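Local coordinates for choline dehydrogenase and related flavoproteins (Aspergillus oryzae, PDB 3Q9T), which is a formate oxidase of the glucose-methanol-choline oxidoreductase family, carrying 8-formyl-FAD at its catalytic site, at residues A1-G13 against E253-Q266. Sequence-based numbering, arbitrary orientation.
Sequences ATDGSHFDFVIVG and ELNFFADREVILSQ. With FAY ([(2R,3S,4R,5R)-5-(6-amino-9H-purin-9-yl)-3,4-dihydroxytetrahydrofuran-2-yl]methyl (2R,3S,4S)-5-(8-formyl-7-methyl-2,4-dioxo-3,4-dihydrobenzo[g]pteridin-10(2H)-yl)-2,3,4-trihydroxypentyl dihydrogen diphosphate), chain D.
His6 pairs with Phe257 in the parallel strands 6-7 and 253-258, with both side chains on the same face. From its CB, 3.4 Å from Asp259 OD2, the His6 side chain runs to CG, which lies near both Asp259 oxygens. With CG anti to the carbonyl carbon (chi1 -77°), the ring lies over Phe257 CB, 3.7 Å from the ring centroid, a CH-pi contact. ND1 donates to Asp259 OD1 at 2.8 Å, nearly straight and in the ring plane, on the syn lone pair. CE1, CD2 and NE2 sit round the same Phe257 CB; NE2 also reaches Phe257 CD2 at 3.9 Å.

Both chains then turn a corner, with a beta bulge. Asp8 O takes two backbone bonds there, from Arg260 N and Glu261 N. Val10 CG2 spans the corner to Ala258 CB at 3.7 Å. Beyond it, strands 9-12 and 261-264 run parallel in the Rossmann-type sheet. A backbone ladder joins them, from Val10 N to Glu261 O through to Ser265 N on Val12 O. Val12 CG2 packs on Val262 CG1. At the cofactor end, Gly13 CA comes within 3.4 Å of FAY O4B. Gln266 lies against the adenine, its OE1 hydrogen-bonded to Ser229 OG.

The histidine-carboxylate bond helps hold the His6 ring rotation and probably favours a positive charge. Backbone bonds and apolar side chains carry the pair on to the cofactor pocket.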
# COMPACT_ATOMS: atom_id res chain seq x y z
N ALA A 1 -4.44 -29.30 29.60
CA ALA A 1 -5.83 -29.52 29.99
C ALA A 1 -6.46 -30.66 29.18
O ALA A 1 -6.07 -30.92 28.03
CB ALA A 1 -6.64 -28.24 29.81
N THR A 2 -7.43 -31.34 29.79
CA THR A 2 -8.09 -32.47 29.14
C THR A 2 -9.30 -32.02 28.31
O THR A 2 -10.08 -31.16 28.72
CB THR A 2 -8.45 -33.56 30.19
OG1 THR A 2 -9.67 -34.23 29.81
CG2 THR A 2 -8.61 -32.95 31.58
N ASP A 3 -9.42 -32.60 27.12
CA ASP A 3 -10.45 -32.24 26.17
C ASP A 3 -11.81 -32.35 26.87
O ASP A 3 -12.03 -33.28 27.63
CB ASP A 3 -10.39 -33.20 24.98
CG ASP A 3 -11.18 -32.72 23.77
OD1 ASP A 3 -12.05 -31.83 23.93
OD2 ASP A 3 -10.93 -33.25 22.66
N GLY A 4 -12.70 -31.40 26.60
CA GLY A 4 -14.05 -31.45 27.14
C GLY A 4 -14.17 -30.97 28.58
O GLY A 4 -15.26 -31.01 29.16
N SER A 5 -13.07 -30.51 29.16
CA SER A 5 -13.05 -29.99 30.53
C SER A 5 -14.00 -28.83 30.78
O SER A 5 -14.22 -27.99 29.92
CB SER A 5 -11.64 -29.55 30.90
OG SER A 5 -10.88 -30.65 31.30
N HIS A 6 -14.57 -28.78 31.98
CA HIS A 6 -15.49 -27.72 32.37
C HIS A 6 -14.81 -26.76 33.34
O HIS A 6 -14.01 -27.17 34.18
CB HIS A 6 -16.74 -28.30 33.03
CG HIS A 6 -17.72 -28.90 32.08
ND1 HIS A 6 -19.03 -28.49 32.01
CD2 HIS A 6 -17.58 -29.88 31.15
CE1 HIS A 6 -19.65 -29.18 31.07
NE2 HIS A 6 -18.79 -30.03 30.53
N PHE A 7 -15.12 -25.47 33.23
CA PHE A 7 -14.62 -24.49 34.17
C PHE A 7 -15.77 -23.54 34.43
O PHE A 7 -16.62 -23.38 33.56
CB PHE A 7 -13.43 -23.73 33.59
CG PHE A 7 -12.28 -24.62 33.20
CD1 PHE A 7 -11.18 -24.75 34.02
CD2 PHE A 7 -12.29 -25.31 31.99
CE1 PHE A 7 -10.10 -25.57 33.67
CE2 PHE A 7 -11.23 -26.12 31.63
CZ PHE A 7 -10.13 -26.25 32.47
N ASP A 8 -15.81 -22.91 35.61
CA ASP A 8 -16.79 -21.86 35.88
C ASP A 8 -16.75 -20.76 34.82
O ASP A 8 -17.79 -20.35 34.28
CB ASP A 8 -16.58 -21.24 37.26
CG ASP A 8 -17.25 -22.03 38.38
OD1 ASP A 8 -17.93 -23.03 38.09
OD2 ASP A 8 -17.10 -21.63 39.56
N PHE A 9 -15.54 -20.28 34.52
CA PHE A 9 -15.38 -19.19 33.56
C PHE A 9 -14.28 -19.50 32.57
O PHE A 9 -13.18 -19.92 32.95
CB PHE A 9 -15.08 -17.87 34.25
CG PHE A 9 -16.19 -17.38 35.13
CD1 PHE A 9 -17.35 -16.87 34.57
CD2 PHE A 9 -16.07 -17.45 36.51
CE1 PHE A 9 -18.36 -16.42 35.38
CE2 PHE A 9 -17.09 -17.01 37.33
CZ PHE A 9 -18.24 -16.50 36.77
N VAL A 10 -14.58 -19.27 31.29
CA VAL A 10 -13.58 -19.43 30.24
C VAL A 10 -13.27 -18.06 29.66
O VAL A 10 -14.17 -17.36 29.20
CB VAL A 10 -14.07 -20.37 29.13
CG1 VAL A 10 -13.09 -20.39 27.98
CG2 VAL A 10 -14.29 -21.80 29.69
N ILE A 11 -12.00 -17.65 29.70
CA ILE A 11 -11.58 -16.44 28.98
C ILE A 11 -10.90 -16.83 27.66
O ILE A 11 -9.94 -17.60 27.64
CB ILE A 11 -10.65 -15.54 29.81
CG1 ILE A 11 -11.42 -14.77 30.89
CG2 ILE A 11 -9.94 -14.52 28.90
CD1 ILE A 11 -11.92 -15.63 32.01
N VAL A 12 -11.44 -16.31 26.57
CA VAL A 12 -10.93 -16.62 25.23
C VAL A 12 -10.04 -15.49 24.77
O VAL A 12 -10.53 -14.45 24.32
CB VAL A 12 -12.08 -16.80 24.23
CG1 VAL A 12 -11.56 -17.16 22.85
CG2 VAL A 12 -13.02 -17.90 24.73
N GLY A 13 -8.72 -15.70 24.88
CA GLY A 13 -7.75 -14.67 24.59
C GLY A 13 -7.14 -14.15 25.88
O GLY A 13 -7.76 -13.37 26.58
N GLU A 253 -8.50 -30.70 17.67
CA GLU A 253 -9.54 -29.78 18.09
C GLU A 253 -10.07 -30.18 19.47
O GLU A 253 -10.44 -31.33 19.70
CB GLU A 253 -10.66 -29.67 17.05
CG GLU A 253 -10.16 -29.25 15.66
CD GLU A 253 -11.26 -28.76 14.73
OE1 GLU A 253 -10.93 -28.17 13.68
OE2 GLU A 253 -12.45 -28.96 15.05
N LEU A 254 -10.09 -29.21 20.37
CA LEU A 254 -10.47 -29.45 21.76
C LEU A 254 -11.65 -28.56 22.10
O LEU A 254 -11.70 -27.40 21.69
CB LEU A 254 -9.30 -29.13 22.68
CG LEU A 254 -8.35 -30.23 23.15
CD1 LEU A 254 -8.18 -31.31 22.10
CD2 LEU A 254 -7.01 -29.64 23.54
N ASN A 255 -12.62 -29.10 22.83
CA ASN A 255 -13.71 -28.27 23.35
C ASN A 255 -13.51 -28.02 24.84
O ASN A 255 -13.20 -28.95 25.58
CB ASN A 255 -15.07 -28.93 23.10
CG ASN A 255 -15.24 -29.37 21.67
OD1 ASN A 255 -15.14 -28.57 20.74
ND2 ASN A 255 -15.48 -30.67 21.47
N PHE A 256 -13.67 -26.77 25.26
CA PHE A 256 -13.71 -26.45 26.69
C PHE A 256 -15.01 -25.73 27.00
O PHE A 256 -15.48 -24.91 26.21
CB PHE A 256 -12.53 -25.59 27.12
CG PHE A 256 -11.19 -26.23 26.88
CD1 PHE A 256 -10.77 -27.31 27.65
CD2 PHE A 256 -10.34 -25.73 25.91
CE1 PHE A 256 -9.53 -27.90 27.43
CE2 PHE A 256 -9.09 -26.31 25.68
CZ PHE A 256 -8.69 -27.40 26.45
N PHE A 257 -15.59 -26.04 28.16
CA PHE A 257 -16.93 -25.57 28.49
C PHE A 257 -16.93 -24.68 29.70
O PHE A 257 -16.13 -24.88 30.63
CB PHE A 257 -17.87 -26.77 28.70
CG PHE A 257 -18.08 -27.59 27.46
CD1 PHE A 257 -19.08 -27.25 26.57
CD2 PHE A 257 -17.28 -28.67 27.19
CE1 PHE A 257 -19.27 -27.99 25.41
CE2 PHE A 257 -17.46 -29.41 26.02
CZ PHE A 257 -18.46 -29.07 25.15
N ALA A 258 -17.81 -23.68 29.68
CA ALA A 258 -17.95 -22.80 30.82
C ALA A 258 -19.26 -23.12 31.49
O ALA A 258 -20.30 -23.16 30.84
CB ALA A 258 -17.91 -21.33 30.38
N ASP A 259 -19.21 -23.34 32.79
CA ASP A 259 -20.43 -23.59 33.55
C ASP A 259 -21.16 -22.31 33.95
O ASP A 259 -22.37 -22.32 34.15
CB ASP A 259 -20.11 -24.47 34.76
CG ASP A 259 -19.67 -25.84 34.33
OD1 ASP A 259 -20.15 -26.29 33.26
OD2 ASP A 259 -18.84 -26.45 35.03
N ARG A 260 -20.44 -21.20 34.01
CA ARG A 260 -21.09 -19.93 34.25
C ARG A 260 -21.10 -19.06 33.01
O ARG A 260 -22.16 -18.77 32.46
CB ARG A 260 -20.42 -19.19 35.40
CG ARG A 260 -20.47 -19.95 36.73
CD ARG A 260 -21.89 -20.38 37.09
NE ARG A 260 -21.90 -21.14 38.33
CZ ARG A 260 -22.30 -20.66 39.51
NH1 ARG A 260 -22.77 -19.42 39.61
NH2 ARG A 260 -22.25 -21.44 40.58
N GLU A 261 -19.92 -18.64 32.56
CA GLU A 261 -19.87 -17.68 31.46
C GLU A 261 -18.59 -17.77 30.65
O GLU A 261 -17.53 -18.11 31.17
CB GLU A 261 -20.03 -16.26 31.98
CG GLU A 261 -21.37 -15.96 32.63
CD GLU A 261 -21.54 -14.48 32.93
OE1 GLU A 261 -21.29 -13.67 32.01
OE2 GLU A 261 -21.89 -14.13 34.08
N VAL A 262 -18.72 -17.46 29.37
CA VAL A 262 -17.57 -17.27 28.52
C VAL A 262 -17.33 -15.78 28.31
O VAL A 262 -18.26 -15.01 28.02
CB VAL A 262 -17.76 -17.99 27.18
CG1 VAL A 262 -16.71 -17.53 26.17
CG2 VAL A 262 -17.67 -19.49 27.39
N ILE A 263 -16.08 -15.36 28.49
CA ILE A 263 -15.70 -13.99 28.21
C ILE A 263 -14.75 -13.95 27.01
O ILE A 263 -13.64 -14.51 27.04
CB ILE A 263 -15.07 -13.27 29.41
CG1 ILE A 263 -15.97 -13.32 30.66
CG2 ILE A 263 -14.83 -11.81 29.05
CD1 ILE A 263 -15.95 -14.62 31.41
N LEU A 264 -15.19 -13.28 25.95
CA LEU A 264 -14.41 -13.16 24.73
C LEU A 264 -13.51 -11.92 24.82
O LEU A 264 -14.00 -10.80 24.91
CB LEU A 264 -15.33 -13.09 23.52
CG LEU A 264 -14.67 -12.89 22.15
CD1 LEU A 264 -13.55 -13.89 21.92
CD2 LEU A 264 -15.72 -12.98 21.02
N SER A 265 -12.20 -12.15 24.80
CA SER A 265 -11.19 -11.12 24.95
C SER A 265 -10.09 -11.23 23.87
O SER A 265 -8.90 -11.11 24.15
CB SER A 265 -10.54 -11.25 26.34
OG SER A 265 -11.51 -11.14 27.38
N GLN A 266 -10.48 -11.45 22.62
CA GLN A 266 -9.47 -11.70 21.59
C GLN A 266 -8.97 -10.42 20.94
O GLN A 266 -8.17 -10.47 20.01
CB GLN A 266 -9.97 -12.71 20.54
CG GLN A 266 -10.03 -14.15 21.05
CD GLN A 266 -10.07 -15.16 19.89
OE1 GLN A 266 -9.72 -16.32 20.06
NE2 GLN A 266 -10.52 -14.71 18.73
P FAY D . -6.96 -6.02 24.32
N1 FAY D . -1.74 1.72 24.57
C2 FAY D . -1.26 2.53 25.60
O2 FAY D . -1.99 2.86 26.52
N3 FAY D . 0.10 2.55 25.85
C4 FAY D . 0.97 2.30 24.82
O4 FAY D . 2.00 2.99 24.76
N5 FAY D . 1.34 1.22 22.73
C6 FAY D . 1.93 -0.25 20.99
C7 FAY D . 1.66 -1.32 20.16
C8 FAY D . 0.40 -1.94 20.23
O8 FAY D . -0.79 -3.88 19.66
C9 FAY D . -0.51 -1.55 21.22
PA FAY D . -5.05 -7.83 23.27
C1' FAY D . -2.60 -0.59 23.05
C10 FAY D . -0.88 1.22 23.62
N10 FAY D . -1.25 0.12 22.84
N1A FAY D . -7.05 -17.78 19.19
O1A FAY D . -4.38 -7.88 21.93
C1B FAY D . -5.31 -13.53 21.73
O1P FAY D . -7.20 -6.82 25.58
C2' FAY D . -2.54 -1.61 24.21
O2' FAY D . -1.37 -2.33 24.06
C2A FAY D . -6.45 -17.72 20.44
O2A FAY D . -4.18 -7.28 24.36
C2B FAY D . -4.10 -12.67 21.38
O2B FAY D . -2.91 -13.42 21.21
O2P FAY D . -8.25 -5.42 23.80
C3' FAY D . -3.71 -2.60 24.51
O3' FAY D . -3.32 -3.92 24.88
N3A FAY D . -6.05 -16.51 20.97
C3B FAY D . -4.01 -11.77 22.59
O3B FAY D . -3.33 -12.45 23.61
O3P FAY D . -6.40 -6.99 23.16
C4' FAY D . -4.75 -2.73 23.43
O4' FAY D . -5.12 -1.39 23.09
C4A FAY D . -6.24 -15.37 20.26
C4B FAY D . -5.45 -11.63 23.04
O4B FAY D . -6.19 -12.64 22.38
C4X FAY D . 0.46 1.63 23.69
C5' FAY D . -5.96 -3.56 23.93
O5' FAY D . -5.80 -4.87 24.48
C5A FAY D . -6.84 -15.40 19.01
C5B FAY D . -6.00 -10.25 22.72
O5B FAY D . -5.48 -9.35 23.66
C5X FAY D . 0.94 0.27 21.81
C6A FAY D . -7.25 -16.62 18.46
N6A FAY D . -7.74 -16.66 17.21
N7A FAY D . -6.91 -14.14 18.55
C7M FAY D . 2.66 -1.66 19.08
C8A FAY D . -6.37 -13.30 19.46
C8M FAY D . 0.27 -3.30 19.64
C9A FAY D . -0.28 -0.41 21.99
N9A FAY D . -5.95 -14.05 20.52
O HOH W 1 -14.60 -32.48 24.00
O HOH W 2 -17.69 -25.75 37.22
O HOH W 3 -20.69 -23.46 38.87